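Local atomic coordinates of uncharacterized protein DUF1470 (Jannaschia sp. CCS1, PDB entry 3H0N), a protein that is of unknown function but carries a treble-clef zinc finger and may act as a transcription regulator. Residues E61-L66 with P123-I128; R166-C169 with C173-R176. All coordinates share one frame; numbering follows the deposited sequence.

Contact 1 (E61-L66 with P123-I128); sequences EGFVEL and PMWTAI
Helices 58-78 and 121-138 run nearly parallel where segments 61-66 and 123-128 meet, the axes of these short segments 10.5 Å apart and inclined by 19°, a spacing that the side chains of Phe63, Leu66, Trp125 and Thr126 bridge. This packing of two nearly parallel helices belongs to the ABATE domain, the new fold first described for this protein. Phe63 reaches across with the far end of its ring: CE1 lies 3.9 Å from Trp125 CB, and CZ is equally close to Trp125 CD1, which meets the phenyl ring at its edge. The two ring systems are inclined at 47°, an oblique pairing. Leu66, one turn on, carries CG anti to its own backbone N (chi1 178°), which extends its methyls to Thr126; CD1 touches both OG1, at 3.7 Å, and CG2. A leucine suits this place because its forked end sets CD1 and CD2 against Thr126, with CD2 also near the backbone carbonyl carbon of Trp125; an alanine here would probably open a gap beside Thr126, whose OG1 and CG2 would lose their apolar neighbour. Leu18 of helix 10-22 touches both Phe63 and Leu66. The polar atoms of this apolar setting are satisfied: Trp125 NE1 bonds Ser51 OG, while Thr126 OG1 hydrogen-bonds the carbonyl oxygen of Val122, one turn back.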
loop_
_atom_site.group_PDB
_atom_site.type_symbol
_atom_site.label_atom_id
_atom_site.label_comp_id
_atom_site.label_asym_id
_atom_site.label_seq_id
_atom_site.Cartn_x
_atom_site.Cartn_y
_atom_site.Cartn_z
ATOM N N GLU A 61 17.174 -21.030 8.297
ATOM C CA GLU A 61 16.366 -21.987 7.506
ATOM C C GLU A 61 15.091 -21.332 7.004
ATOM O O GLU A 61 14.703 -21.513 5.831
ATOM C CB GLU A 61 16.045 -23.247 8.298
ATOM C CG GLU A 61 15.238 -24.271 7.499
ATOM C CD GLU A 61 15.002 -25.575 8.279
ATOM O OE1 GLU A 61 15.971 -26.337 8.445
ATOM O OE2 GLU A 61 13.852 -25.820 8.725
ATOM N N GLY A 62 14.458 -20.512 7.837
ATOM C CA GLY A 62 13.248 -19.841 7.433
ATOM C C GLY A 62 13.476 -18.850 6.303
ATOM O O GLY A 62 12.657 -18.734 5.372
ATOM N N PHE A 63 14.576 -18.088 6.373
ATOM C CA PHE A 63 14.890 -17.162 5.301
ATOM C C PHE A 63 15.309 -17.870 3.999
ATOM O O PHE A 63 14.998 -17.368 2.928
ATOM C CB PHE A 63 15.914 -16.120 5.770
ATOM C CG PHE A 63 15.298 -14.992 6.502
ATOM C CD1 PHE A 63 14.752 -13.924 5.816
ATOM C CD2 PHE A 63 15.213 -15.000 7.866
ATOM C CE1 PHE A 63 14.153 -12.860 6.515
ATOM C CE2 PHE A 63 14.625 -13.942 8.546
ATOM C CZ PHE A 63 14.100 -12.888 7.840
ATOM N N VAL A 64 16.000 -18.995 4.111
ATOM C CA VAL A 64 16.314 -19.784 2.898
ATOM C C VAL A 64 15.025 -20.255 2.222
ATOM O O VAL A 64 14.895 -20.169 0.992
ATOM C CB VAL A 64 17.287 -20.945 3.240
ATOM C CG1 VAL A 64 17.386 -21.962 2.047
ATOM C CG2 VAL A 64 18.653 -20.359 3.570
ATOM N N GLU A 65 14.060 -20.737 3.010
ATOM C CA GLU A 65 12.786 -21.155 2.454
ATOM C C GLU A 65 12.004 -19.993 1.861
ATOM O O GLU A 65 11.426 -20.098 0.767
ATOM C CB GLU A 65 11.954 -21.874 3.493
ATOM C CG GLU A 65 10.567 -22.334 3.023
ATOM C CD GLU A 65 10.513 -23.308 1.816
ATOM O OE1 GLU A 65 11.556 -23.798 1.308
ATOM O OE2 GLU A 65 9.366 -23.592 1.381
ATOM N N LEU A 66 12.003 -18.863 2.563
ATOM C CA LEU A 66 11.348 -17.653 2.035
ATOM C C LEU A 66 11.965 -17.267 0.689
ATOM O O LEU A 66 11.254 -16.963 -0.264
ATOM C CB LEU A 66 11.438 -16.501 3.043
ATOM C CG LEU A 66 10.829 -15.194 2.578
ATOM C CD1 LEU A 66 9.344 -15.327 2.185
ATOM C CD2 LEU A 66 11.014 -14.134 3.681
ATOM N N PRO A 123 7.690 -15.086 9.973
ATOM C CA PRO A 123 6.355 -14.713 9.469
ATOM C C PRO A 123 6.195 -13.238 9.126
ATOM O O PRO A 123 5.567 -12.911 8.127
ATOM C CB PRO A 123 5.439 -15.137 10.613
ATOM C CG PRO A 123 6.131 -16.318 11.193
ATOM C CD PRO A 123 7.591 -15.931 11.187
HETATM N N MSE A 124 6.773 -12.352 9.936
HETATM C CA MSE A 124 6.714 -10.915 9.658
HETATM C C MSE A 124 7.343 -10.589 8.305
HETATM O O MSE A 124 6.750 -9.879 7.482
HETATM C CB MSE A 124 7.413 -10.081 10.752
HETATM C CG MSE A 124 7.815 -8.668 10.331
HETATM SE SE MSE A 124 8.940 -7.899 11.748
HETATM C CE MSE A 124 9.539 -6.275 10.923
ATOM N N TRP A 125 8.565 -11.073 8.102
ATOM C CA TRP A 125 9.289 -10.773 6.851
ATOM C C TRP A 125 8.644 -11.450 5.655
ATOM O O TRP A 125 8.637 -10.862 4.580
ATOM C CB TRP A 125 10.790 -11.051 7.007
ATOM C CG TRP A 125 11.434 -9.938 7.774
ATOM C CD1 TRP A 125 11.792 -9.941 9.067
ATOM C CD2 TRP A 125 11.630 -8.610 7.287
ATOM N NE1 TRP A 125 12.262 -8.680 9.430
ATOM C CE2 TRP A 125 12.157 -7.847 8.349
ATOM C CE3 TRP A 125 11.424 -7.999 6.051
ATOM C CZ2 TRP A 125 12.467 -6.484 8.210
ATOM C CZ3 TRP A 125 11.731 -6.652 5.927
ATOM C CH2 TRP A 125 12.237 -5.920 6.982
ATOM N N THR A 126 8.021 -12.605 5.845
ATOM C CA THR A 126 7.246 -13.234 4.796
ATOM C C THR A 126 6.098 -12.343 4.378
ATOM O O THR A 126 5.885 -12.117 3.176
ATOM C CB THR A 126 6.741 -14.617 5.220
ATOM O OG1 THR A 126 7.867 -15.441 5.539
ATOM C CG2 THR A 126 5.963 -15.264 4.077
ATOM N N ALA A 127 5.345 -11.799 5.330
ATOM C CA ALA A 127 4.243 -10.903 5.010
ATOM C C ALA A 127 4.697 -9.628 4.350
ATOM O O ALA A 127 4.043 -9.144 3.404
ATOM C CB ALA A 127 3.447 -10.580 6.314
ATOM N N ILE A 128 5.782 -9.043 4.849
ATOM C CA ILE A 128 6.295 -7.795 4.294
ATOM C C ILE A 128 6.710 -8.002 2.845
ATOM O O ILE A 128 6.382 -7.203 1.945
ATOM C CB ILE A 128 7.478 -7.282 5.112
ATOM C CG1 ILE A 128 6.991 -6.797 6.505
ATOM C CG2 ILE A 128 8.173 -6.086 4.435
ATOM C CD1 ILE A 128 8.126 -6.516 7.493
#

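Contact 2 (R166-C169 with C173-R176); sequences RQYC and CQNR. With ZN (zinc ion), chain B.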
loop_
_atom_site.group_PDB
_atom_site.type_symbol
_atom_site.label_atom_id
_atom_site.label_comp_id
_atom_site.label_asym_id
_atom_site.label_seq_id
_atom_site.Cartn_x
_atom_site.Cartn_y
_atom_site.Cartn_z
ATOM N N ARG A 166 16.129 -1.470 -18.672
ATOM C CA ARG A 166 17.318 -2.007 -18.014
ATOM C C ARG A 166 17.435 -3.522 -18.218
ATOM O O ARG A 166 16.450 -4.242 -18.115
ATOM C CB ARG A 166 17.248 -1.709 -16.516
ATOM C CG ARG A 166 18.511 -2.086 -15.735
ATOM C CD ARG A 166 18.500 -1.452 -14.333
ATOM N NE ARG A 166 18.612 -0.007 -14.475
ATOM C CZ ARG A 166 18.098 0.918 -13.661
ATOM N NH1 ARG A 166 17.480 0.575 -12.550
ATOM N NH2 ARG A 166 18.269 2.181 -13.968
ATOM N N GLN A 167 18.649 -3.968 -18.493
ATOM C CA GLN A 167 18.955 -5.345 -18.920
ATOM C C GLN A 167 19.759 -6.117 -17.889
ATOM O O GLN A 167 19.809 -7.340 -17.959
ATOM C CB GLN A 167 19.758 -5.317 -20.254
ATOM C CG GLN A 167 18.961 -4.719 -21.416
ATOM C CD GLN A 167 19.730 -4.596 -22.744
ATOM O OE1 GLN A 167 20.954 -4.450 -22.783
ATOM N NE2 GLN A 167 18.988 -4.659 -23.842
ATOM N N TYR A 168 20.443 -5.418 -16.985
ATOM C CA TYR A 168 21.444 -5.990 -16.100
ATOM C C TYR A 168 21.113 -5.701 -14.668
ATOM O O TYR A 168 20.552 -4.638 -14.341
ATOM C CB TYR A 168 22.879 -5.503 -16.461
ATOM C CG TYR A 168 23.245 -5.802 -17.917
ATOM C CD1 TYR A 168 23.428 -7.101 -18.347
ATOM C CD2 TYR A 168 23.312 -4.817 -18.881
ATOM C CE1 TYR A 168 23.695 -7.377 -19.666
ATOM C CE2 TYR A 168 23.569 -5.102 -20.205
ATOM C CZ TYR A 168 23.760 -6.372 -20.583
ATOM O OH TYR A 168 24.013 -6.723 -21.900
ATOM N N CYS A 169 21.517 -6.607 -13.791
ATOM C CA CYS A 169 21.117 -6.580 -12.384
ATOM C C CYS A 169 21.828 -5.524 -11.573
ATOM O O CYS A 169 21.416 -5.237 -10.455
ATOM C CB CYS A 169 21.366 -7.918 -11.686
ATOM S SG CYS A 169 23.136 -8.325 -11.464
ATOM N N CYS A 173 27.547 -5.779 -13.515
ATOM C CA CYS A 173 27.299 -6.482 -14.755
ATOM C C CYS A 173 27.236 -5.537 -15.942
ATOM O O CYS A 173 27.722 -5.858 -17.012
ATOM C CB CYS A 173 26.023 -7.332 -14.637
ATOM S SG CYS A 173 26.201 -8.762 -13.514
ATOM N N GLN A 174 26.649 -4.370 -15.762
ATOM C CA GLN A 174 26.689 -3.327 -16.789
ATOM C C GLN A 174 28.145 -3.054 -17.218
ATOM O O GLN A 174 28.439 -2.920 -18.404
ATOM C CB GLN A 174 25.969 -2.057 -16.274
ATOM C CG GLN A 174 25.620 -1.059 -17.327
ATOM C CD GLN A 174 24.288 -1.387 -18.023
ATOM O OE1 GLN A 174 23.244 -1.645 -17.378
ATOM N NE2 GLN A 174 24.294 -1.273 -19.341
ATOM N N ASN A 175 29.031 -2.893 -16.247
ATOM C CA ASN A 175 30.469 -2.585 -16.505
ATOM C C ASN A 175 31.200 -3.738 -17.153
ATOM O O ASN A 175 32.029 -3.523 -18.043
ATOM C CB ASN A 175 31.184 -2.253 -15.189
ATOM C CG ASN A 175 30.921 -0.876 -14.708
ATOM O OD1 ASN A 175 30.467 -0.022 -15.465
ATOM N ND2 ASN A 175 31.258 -0.623 -13.446
ATOM N N ARG A 176 30.913 -4.959 -16.708
ATOM C CA ARG A 176 31.561 -6.150 -17.292
ATOM C C ARG A 176 31.231 -6.290 -18.772
ATOM O O ARG A 176 32.085 -6.530 -19.596
ATOM C CB ARG A 176 31.153 -7.383 -16.529
ATOM C CG ARG A 176 31.965 -8.634 -16.890
ATOM C CD ARG A 176 31.608 -9.801 -15.993
ATOM N NE ARG A 176 31.111 -9.274 -14.735
ATOM C CZ ARG A 176 29.842 -9.289 -14.324
ATOM N NH1 ARG A 176 28.873 -9.892 -15.015
ATOM N NH2 ARG A 176 29.550 -8.702 -13.167
HETATM ZN ZN ZN B . 24.076 -9.576 -13.196
HETATM O O HOH W 1 20.777 -2.081 -18.559
HETATM O O HOH W 2 22.012 -1.811 -21.288
#
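One zinc ion joins loop to helix here: Cys169 SG and Cys173 SG each bind it at 2.3 Å, which brings the two sulfurs to 3.7 Å from each other. Cys148 and Cys153 complete the four-sulfur site of this treble-clef finger, in which Cys169 comes from the loop just before helix 171-180 and Cys173 from its first turn. The differing torsions (chi1 69° for Cys169, -70° for Cys173) turn both sulfurs to the one metal. Beside it, Tyr168 packs its CB against Cys173 CB, and its ring presents an edge to Gln174, whose OE1 lies near the ring plane, 3.5 Å from Tyr168 CD2. Ring and amide planes stand 82° apart. Glutamine suits this solvent-facing position because its bent chain brings the amide back to the loop, where two waters link it to Gln167: one joins Gln174 OE1 to the backbone N of Gln167, the other Gln174 NE2 to OE1 of Gln167. Arg176 turns its guanidinium back to Cys173 SG, giving weak hydrogen bonds from NH1, at 3.3 Å, and NH2. Such donors would probably draw off some of the negative charge that four cysteine thiolates place around a divalent zinc.

Contact 1 is wholly buried and joins two long helices of the putative regulator domain, whereas contact 2 is partly exposed and ties a loop to the helix that follows it in the CGNR zinc finger. They share no secondary-structure element and lie on opposite sides of the chain's centre, their own centres about 28 Å apart. The difference in chemistry follows: segments far apart in sequence are held in contact 1 by van der Waals packing of mainly apolar and aromatic side chains, without a hydrogen bond between them, while the small finger, with little interior of its own, relies in contact 2 on metal coordination, supplemented by bridging water where the contact faces solvent.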